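Local coordinates for protein angel homolog 2 (Homo sapiens, PDB 6RW0), which hydrolyses 2',3'-cyclic phosphates as a phosphatase of the CCR4 family of deadenylases, and probably binds mRNA 3'-untranslated regions, at residues Val153-Phe158 / Asn170-Val174; Ser164-Arg168 / Arg202-Thr208. The contacts are given in a common frame with arbitrary orientation. Numbering follows the deposited sequence.

Contact 1 (Val153-Phe158 / Asn170-Val174)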
loop_
_atom_site.group_PDB
_atom_site.type_symbol
_atom_site.label_atom_id
_atom_site.label_comp_id
_atom_site.label_asym_id
_atom_site.label_seq_id
_atom_site.Cartn_x
_atom_site.Cartn_y
_atom_site.Cartn_z
ATOM N N VAL A 153 12.971 10.429 7.584
ATOM C CA VAL A 153 11.796 10.553 6.731
ATOM C C VAL A 153 12.292 10.638 5.297
ATOM O O VAL A 153 13.112 11.504 4.968
ATOM C CB VAL A 153 10.982 11.807 7.096
ATOM C CG1 VAL A 153 9.727 11.887 6.218
ATOM C CG2 VAL A 153 10.642 11.810 8.575
ATOM N N ASN A 154 11.774 9.763 4.436
ATOM C CA ASN A 154 12.335 9.546 3.105
ATOM C C ASN A 154 11.207 9.514 2.089
ATOM O O ASN A 154 10.680 8.443 1.754
ATOM C CB ASN A 154 13.165 8.270 3.110
ATOM C CG ASN A 154 14.171 8.255 4.255
ATOM O OD1 ASN A 154 15.258 8.795 4.128
ATOM N ND2 ASN A 154 13.792 7.665 5.381
ATOM N N PRO A 155 10.806 10.673 1.579
ATOM C CA PRO A 155 9.753 10.706 0.560
ATOM C C PRO A 155 10.264 10.193 -0.774
ATOM O O PRO A 155 11.451 10.275 -1.088
ATOM C CB PRO A 155 9.401 12.196 0.472
ATOM C CG PRO A 155 10.725 12.910 0.793
ATOM C CD PRO A 155 11.335 12.023 1.882
ATOM N N VAL A 156 9.333 9.710 -1.597
ATOM C CA VAL A 156 9.632 9.252 -2.947
ATOM C C VAL A 156 8.624 9.900 -3.889
ATOM O O VAL A 156 7.407 9.763 -3.689
ATOM C CB VAL A 156 9.538 7.722 -3.056
ATOM C CG1 VAL A 156 10.018 7.252 -4.405
ATOM C CG2 VAL A 156 10.334 7.037 -1.947
ATOM N N GLU A 157 9.114 10.602 -4.906
ATOM C CA GLU A 157 8.270 11.129 -5.977
ATOM C C GLU A 157 8.478 10.277 -7.217
ATOM O O GLU A 157 9.612 10.159 -7.708
ATOM C CB GLU A 157 8.620 12.583 -6.294
ATOM C CG GLU A 157 8.241 13.530 -5.180
ATOM C CD GLU A 157 8.566 14.986 -5.450
ATOM O OE1 GLU A 157 9.254 15.302 -6.453
ATOM O OE2 GLU A 157 8.122 15.821 -4.633
ATOM N N PHE A 158 7.402 9.681 -7.733
ATOM C CA PHE A 158 7.548 8.875 -8.937
ATOM C C PHE A 158 7.558 9.721 -10.206
ATOM O O PHE A 158 7.975 9.223 -11.258
ATOM C CB PHE A 158 6.460 7.797 -9.031
ATOM C CG PHE A 158 6.418 6.844 -7.845
ATOM C CD1 PHE A 158 7.581 6.341 -7.274
ATOM C CD2 PHE A 158 5.208 6.436 -7.325
ATOM C CE1 PHE A 158 7.522 5.463 -6.195
ATOM C CE2 PHE A 158 5.150 5.568 -6.268
ATOM C CZ PHE A 158 6.312 5.089 -5.689
ATOM N N ASN A 170 2.158 9.956 -8.774
ATOM C CA ASN A 170 2.119 9.108 -7.594
ATOM C C ASN A 170 3.390 9.241 -6.761
ATOM O O ASN A 170 4.456 9.667 -7.239
ATOM C CB ASN A 170 1.896 7.665 -8.017
ATOM C CG ASN A 170 0.660 7.509 -8.858
ATOM O OD1 ASN A 170 0.725 7.575 -10.091
ATOM N ND2 ASN A 170 -0.492 7.362 -8.200
ATOM N N VAL A 171 3.261 8.847 -5.495
ATOM C CA VAL A 171 4.326 8.997 -4.518
ATOM C C VAL A 171 4.404 7.792 -3.584
ATOM O O VAL A 171 3.521 6.933 -3.536
ATOM C CB VAL A 171 4.172 10.282 -3.671
ATOM C CG1 VAL A 171 4.266 11.539 -4.526
ATOM C CG2 VAL A 171 2.847 10.266 -2.891
ATOM N N GLY A 172 5.498 7.775 -2.820
ATOM C CA GLY A 172 5.664 6.860 -1.710
ATOM C C GLY A 172 6.336 7.575 -0.556
ATOM O O GLY A 172 6.777 8.722 -0.680
ATOM N N LEU A 173 6.430 6.873 0.569
ATOM C CA LEU A 173 7.036 7.439 1.768
ATOM C C LEU A 173 7.641 6.297 2.566
ATOM O O LEU A 173 7.014 5.243 2.704
ATOM C CB LEU A 173 6.010 8.197 2.611
ATOM C CG LEU A 173 6.552 8.923 3.839
ATOM C CD1 LEU A 173 7.555 9.989 3.505
ATOM C CD2 LEU A 173 5.358 9.526 4.595
ATOM N N VAL A 174 8.864 6.494 3.050
ATOM C CA VAL A 174 9.586 5.480 3.815
ATOM C C VAL A 174 10.084 6.135 5.092
ATOM O O VAL A 174 10.791 7.150 5.037
ATOM C CB VAL A 174 10.761 4.883 3.020
ATOM C CG1 VAL A 174 11.458 3.811 3.835
ATOM C CG2 VAL A 174 10.268 4.329 1.676
#
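Val-174 and Phe-158, the two most covered residues, lie toward opposite ends of this part of the pairing between strands 148-157 and 171-179, Phe-158 just past the strand; the axes of 153-157 and 171-174 approach to 4.5 Å, directions 164° apart. Val-174 N donates to Asn-154 O (3.0 Å), while Val-174 O accepts Asn-154 ND2 (3.1 Å), which also bonds Ser-152 OG, and, weakly, Asn-154 N (2.9 Å). Val-156 N to Gly-172 O and Gly-172 N to Val-156 O, both 2.9 Å, form the next hydrogen-bonded pair. Phe-158 N still reaches Asn-170 O (3.0 Å). A CB built on Gly-172 would sit 3.6 Å from Phe-158 CZ, so the glycine leaves room for the ring. In this sheet, one of two large ones in the DNase I-like fold, Asn-154 and Val-156 on one face, with Phe-158, touch helix 203-220; Pro-155 and Val-171 on the other meet strand 124-130 of the second sheet; Leu-173 bonds Asn-193 of strand 189-195 through the backbone.

Contact 2 (Ser164-Arg168 / Arg202-Thr208)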
loop_
_atom_site.group_PDB
_atom_site.type_symbol
_atom_site.label_atom_id
_atom_site.label_comp_id
_atom_site.label_asym_id
_atom_site.label_seq_id
_atom_site.Cartn_x
_atom_site.Cartn_y
_atom_site.Cartn_z
ATOM N N SER A 164 10.412 10.647 -19.790
ATOM C CA SER A 164 9.053 10.719 -20.318
ATOM C C SER A 164 8.160 9.613 -19.772
ATOM O O SER A 164 6.960 9.827 -19.577
ATOM C CB SER A 164 9.083 10.694 -21.842
ATOM O OG SER A 164 9.624 11.910 -22.334
ATOM N N LEU A 165 8.719 8.436 -19.503
ATOM C CA LEU A 165 7.921 7.341 -18.969
ATOM C C LEU A 165 7.218 7.736 -17.683
ATOM O O LEU A 165 6.066 7.343 -17.445
ATOM C CB LEU A 165 8.851 6.158 -18.688
ATOM C CG LEU A 165 8.279 4.978 -17.919
ATOM C CD1 LEU A 165 7.184 4.297 -18.725
ATOM C CD2 LEU A 165 9.347 3.949 -17.568
ATOM N N LEU A 166 7.912 8.467 -16.823
ATOM C CA LEU A 166 7.478 8.700 -15.450
ATOM C C LEU A 166 6.750 10.037 -15.340
ATOM O O LEU A 166 7.152 10.947 -14.621
ATOM C CB LEU A 166 8.675 8.622 -14.513
ATOM C CG LEU A 166 9.177 7.192 -14.313
ATOM C CD1 LEU A 166 10.537 7.198 -13.624
ATOM C CD2 LEU A 166 8.198 6.324 -13.521
ATOM N N ASP A 167 5.622 10.116 -16.046
ATOM C CA ASP A 167 4.858 11.351 -16.140
ATOM C C ASP A 167 3.667 11.401 -15.190
ATOM O O ASP A 167 2.828 12.300 -15.320
ATOM C CB ASP A 167 4.405 11.591 -17.588
ATOM C CG ASP A 167 3.508 10.484 -18.133
ATOM O OD1 ASP A 167 3.078 9.602 -17.372
ATOM O OD2 ASP A 167 3.233 10.500 -19.357
ATOM N N ARG A 168 3.585 10.491 -14.225
ATOM C CA ARG A 168 2.452 10.418 -13.312
ATOM C C ARG A 168 2.837 10.887 -11.909
ATOM O O ARG A 168 4.001 10.799 -11.499
ATOM C CB ARG A 168 1.912 8.984 -13.273
ATOM C CG ARG A 168 1.456 8.447 -14.644
ATOM C CD ARG A 168 0.416 9.344 -15.255
ATOM N NE ARG A 168 -0.660 8.660 -15.976
ATOM C CZ ARG A 168 -0.554 8.200 -17.220
ATOM N NH1 ARG A 168 0.592 8.321 -17.877
ATOM N NH2 ARG A 168 -1.592 7.624 -17.813
ATOM N N ARG A 202 -1.102 0.752 -18.018
ATOM C CA ARG A 202 0.304 1.180 -17.832
ATOM C C ARG A 202 1.077 0.408 -16.762
ATOM O O ARG A 202 1.595 1.021 -15.865
ATOM C CB ARG A 202 0.335 2.687 -17.582
ATOM C CG ARG A 202 -0.289 3.493 -18.714
ATOM C CD ARG A 202 0.284 3.165 -20.086
ATOM N NE ARG A 202 1.721 3.344 -20.168
ATOM C CZ ARG A 202 2.328 4.497 -20.355
ATOM N NH1 ARG A 202 1.609 5.584 -20.539
ATOM N NH2 ARG A 202 3.640 4.559 -20.347
ATOM N N GLY A 203 1.314 -0.871 -17.013
ATOM C CA GLY A 203 2.106 -1.758 -16.151
ATOM C C GLY A 203 3.571 -1.371 -16.171
ATOM O O GLY A 203 4.264 -1.717 -15.249
ATOM N N ASP A 204 4.024 -0.779 -17.269
ATOM C CA ASP A 204 5.402 -0.262 -17.385
ATOM C C ASP A 204 5.601 0.827 -16.327
ATOM O O ASP A 204 6.574 0.785 -15.631
ATOM C CB ASP A 204 5.661 0.265 -18.798
ATOM C CG ASP A 204 4.667 1.272 -19.344
ATOM O OD1 ASP A 204 3.526 1.257 -18.943
ATOM O OD2 ASP A 204 5.075 2.043 -20.164
ATOM N N ILE A 205 4.669 1.751 -16.189
ATOM C CA ILE A 205 4.776 2.766 -15.146
ATOM C C ILE A 205 4.668 2.131 -13.768
ATOM O O ILE A 205 5.454 2.446 -12.868
ATOM C CB ILE A 205 3.757 3.903 -15.353
ATOM C CG1 ILE A 205 3.977 4.572 -16.701
ATOM C CG2 ILE A 205 3.901 4.893 -14.197
ATOM C CD1 ILE A 205 2.955 5.622 -16.995
ATOM N N LYS A 206 3.711 1.217 -13.576
ATOM C CA LYS A 206 3.537 0.591 -12.269
ATOM C C LYS A 206 4.814 -0.093 -11.790
ATOM O O LYS A 206 5.200 0.049 -10.623
ATOM C CB LYS A 206 2.425 -0.450 -12.310
ATOM C CG LYS A 206 1.032 0.043 -12.149
ATOM C CD LYS A 206 0.211 -1.152 -11.652
ATOM C CE LYS A 206 -1.119 -0.720 -11.090
ATOM N NZ LYS A 206 -2.063 -0.284 -12.116
ATOM N N LEU A 207 5.429 -0.924 -12.647
ATOM C CA LEU A 207 6.639 -1.640 -12.239
ATOM C C LEU A 207 7.779 -0.676 -11.957
ATOM O O LEU A 207 8.585 -0.915 -11.048
ATOM C CB LEU A 207 7.069 -2.650 -13.305
ATOM C CG LEU A 207 6.259 -3.941 -13.270
ATOM C CD1 LEU A 207 6.547 -4.758 -14.511
ATOM C CD2 LEU A 207 6.538 -4.750 -12.020
ATOM N N THR A 208 7.863 0.424 -12.704
ATOM C CA THR A 208 8.935 1.381 -12.472
ATOM C C THR A 208 8.713 2.135 -11.165
ATOM O O THR A 208 9.663 2.364 -10.411
ATOM C CB THR A 208 9.055 2.336 -13.660
ATOM O OG1 THR A 208 9.233 1.586 -14.876
ATOM C CG2 THR A 208 10.259 3.253 -13.528
HETATM O O HOH W 1 4.584 7.320 -19.970
HETATM O O HOH W 2 2.093 8.537 -20.593
#
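Van der Waals packing, largely by the leucines and Ile-205, makes most of the direct contact between 164-168, part of the loop joining strands 148-157 and 171-179, and the N-terminal turns of helix 203-220. Leu-165, the residue most covered, brings CD1 to 3.4 Å from Asp-204 OD2 and 3.8 Å from Ile-205 CG1, its O to 3.5 Å from Ile-205 CG1, and its CD2 to 3.6 Å from Thr-208 OG1. Leu-166 CD2 lies 3.7 Å from Thr-208 CG2, and Arg-168 NH1 3.7 Å from Ile-205 CD1. Leu-166 centres an inverse gamma turn, closed by a weak bond from Asp-167 N to Leu-165 O (3.1 Å).

The salt bridges stay within each segment. Arg-168 NH1 binds Asp-167 OD1 at 2.8 Å. Arg-202, at the N-cap position, grips Asp-204 in bidentate fashion, NE to OD1 at 3.0 Å and NH2 to OD2 at 2.9 Å, and Asp-204 OD2 has a second cationic partner in Arg-275.

Water makes the polar connection across the interface. Water 1 donates to Leu-165 O (2.9 Å) and accepts from Arg-202 NH2 (2.9 Å); water 2 donates to Asp-167 OD2 (2.6 Å) and accepts from Arg-202 NH1 (3.0 Å) and, weakly, from Arg-168 NH1 (3.1 Å).

Arg-168 NH1 and Arg-202 NH1 are only 4.0 Å apart, yet each arginine has its own aspartate and both reach water 2, consistent with the like charges being offset locally.

Overall arrangement
Contacts 1 and 2 have centres 15 Å apart, and their segments alternate along the chain. They touch directly where Phe-158 O lies 3.4 Å from Leu-166 CB. Contact 1 pairs two strands of a sheet on which helix 203-220 packs; contact 2 sets their connecting loop against the start of that helix. Gln-209 of the helix meets Phe-158, Asn-170 and Arg-168. The Asn-170 side chain is about 10 Å from the bound magnesium ion, too far to coordinate it. In contact 2 the Arg-202 side chain is about 3 Å from a glycerol, probably from the crystallisation liquor, and about 6 Å from a bound potassium ion.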